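Local structure of putative agmatinase (Clostridium difficile, 3LHL) at residues E128-N131 / H137-V140. The protein probably hydrolyses agmatine to putrescine and urea, as a manganese-dependent member of the arginase family. Numbering follows the deposited sequence.
With PO4 (phosphate ion), chain F.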
loop_
_atom_site.group_PDB
_atom_site.type_symbol
_atom_site.label_atom_id
_atom_site.label_comp_id
_atom_site.label_asym_id
_atom_site.label_seq_id
_atom_site.Cartn_x
_atom_site.Cartn_y
_atom_site.Cartn_z
ATOM N N GLU A 128 16.607 3.292 10.034
ATOM C CA GLU A 128 17.641 2.975 9.054
ATOM C C GLU A 128 17.817 1.469 8.857
ATOM O O GLU A 128 18.022 1.003 7.739
ATOM C CB GLU A 128 18.959 3.617 9.493
ATOM C CG GLU A 128 20.138 3.432 8.534
ATOM C CD GLU A 128 19.870 3.963 7.131
ATOM O OE1 GLU A 128 19.129 4.959 6.985
ATOM O OE2 GLU A 128 20.421 3.390 6.172
ATOM N N GLU A 129 17.732 0.710 9.946
ATOM C CA GLU A 129 17.875 -0.738 9.870
ATOM C C GLU A 129 16.937 -1.435 10.836
ATOM O O GLU A 129 16.418 -0.828 11.770
ATOM C CB GLU A 129 19.300 -1.184 10.218
ATOM C CG GLU A 129 20.400 -0.733 9.285
ATOM C CD GLU A 129 21.703 -1.474 9.561
ATOM O OE1 GLU A 129 21.965 -1.802 10.741
ATOM O OE2 GLU A 129 22.464 -1.726 8.604
ATOM N N TYR A 130 16.739 -2.726 10.600
ATOM C CA TYR A 130 15.907 -3.550 11.457
ATOM C C TYR A 130 16.465 -4.959 11.316
ATOM O O TYR A 130 16.631 -5.459 10.203
ATOM C CB TYR A 130 14.440 -3.492 11.024
ATOM C CG TYR A 130 13.505 -4.192 11.989
ATOM C CD1 TYR A 130 13.475 -3.840 13.338
ATOM C CD2 TYR A 130 12.663 -5.221 11.556
ATOM C CE1 TYR A 130 12.635 -4.496 14.241
ATOM C CE2 TYR A 130 11.816 -5.884 12.446
ATOM C CZ TYR A 130 11.808 -5.518 13.787
ATOM O OH TYR A 130 10.988 -6.181 14.674
ATOM N N ASN A 131 16.770 -5.590 12.445
ATOM C CA ASN A 131 17.351 -6.929 12.435
ATOM C C ASN A 131 18.624 -6.909 11.591
ATOM O O ASN A 131 18.886 -7.828 10.817
ATOM C CB ASN A 131 16.359 -7.956 11.872
ATOM C CG ASN A 131 15.153 -8.160 12.778
ATOM O OD1 ASN A 131 15.291 -8.239 13.999
ATOM N ND2 ASN A 131 13.965 -8.256 12.181
ATOM N N HIS A 137 10.868 -4.481 6.131
ATOM C CA HIS A 137 9.539 -3.891 6.050
ATOM C C HIS A 137 9.482 -2.649 6.943
ATOM O O HIS A 137 8.699 -1.732 6.697
ATOM C CB HIS A 137 8.469 -4.900 6.499
ATOM C CG HIS A 137 8.697 -5.470 7.867
ATOM N ND1 HIS A 137 9.496 -6.573 8.092
ATOM C CD2 HIS A 137 8.222 -5.097 9.080
ATOM C CE1 HIS A 137 9.500 -6.857 9.383
ATOM N NE2 HIS A 137 8.737 -5.977 10.006
ATOM N N ALA A 138 10.337 -2.623 7.965
ATOM C CA ALA A 138 10.387 -1.522 8.930
ATOM C C ALA A 138 11.259 -0.326 8.543
ATOM O O ALA A 138 11.323 0.663 9.281
ATOM C CB ALA A 138 10.838 -2.054 10.285
ATOM N N THR A 139 11.929 -0.408 7.397
ATOM C CA THR A 139 12.789 0.683 6.950
ATOM C C THR A 139 12.378 1.165 5.566
ATOM O O THR A 139 13.014 2.056 5.008
ATOM C CB THR A 139 14.261 0.234 6.843
ATOM O OG1 THR A 139 14.387 -0.676 5.744
ATOM C CG2 THR A 139 14.724 -0.466 8.128
ATOM N N VAL A 140 11.316 0.585 5.017
ATOM C CA VAL A 140 10.878 0.930 3.668
ATOM C C VAL A 140 10.720 2.425 3.361
ATOM O O VAL A 140 11.164 2.888 2.310
ATOM C CB VAL A 140 9.559 0.177 3.292
ATOM C CG1 VAL A 140 8.376 0.717 4.098
ATOM C CG2 VAL A 140 9.305 0.302 1.795
HETATM P P PO4 F . 9.512 -9.198 12.903
HETATM O O1 PO4 F . 9.331 -7.889 13.581
HETATM O O2 PO4 F . 10.058 -8.982 11.540
HETATM O O3 PO4 F . 10.459 -10.035 13.686
HETATM O O4 PO4 F . 8.198 -9.891 12.809
#
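Tyr130 meets His137 as an offset edge-to-face (T-shaped) aromatic pair. The edge of the tyrosine ring points toward the face of the imidazole. The ring planes stand at 79°, with centroids 5.6 Å apart. Tyr130 CE2 comes 3.9 Å from His137 NE2. The tyrosine places CG trans to its backbone N (chi1 -173°), which carries the ring past the Ala138 methyl and on to His137. Tyr130 CG packs on that methyl, 3.8 Å from Ala138 CB. Asn131 lays its CG over one face of the tyrosine ring, toward the rim.

Thr139 offers its methyl and not its hydroxyl. CG2 is anti to the carbonyl carbon of its own residue, beside the backbone N, and reaches Glu129 CA at 3.6 Å. OG1 faces the connecting loop, where it hydrogen-bonds with Lys134 O and Ser136 N. Glu128 takes part through its carbonyl O, which rests against the Thr139 methyl. Its carboxylate forms salt bridges with Lys142 and Arg143 of helix 140-148.

A phosphate ion, probably from the crystallisation liquor, sits beyond the aromatic pair. Tyr130 OH donates a hydrogen bond of 2.6 Å to O1 of the phosphate, which lies at the ring edge near its plane. Phosphate O2 lies at the imidazole edge, 3.1 Å from His137 CE1.

Both segments lie in the loop after strand 115-120, and the second runs into helix 140-148 at Val140. The His137 side chain is about 4 Å, at the nearest atoms, from a bound manganese ion, and about as near to the side chains of His98 and Glu248. The contact is apolar and aromatic. The tyrosine hydroxyl and the amides of Ser22 and Asn23 hold an anion, at least in this crystal; its relevance is not established.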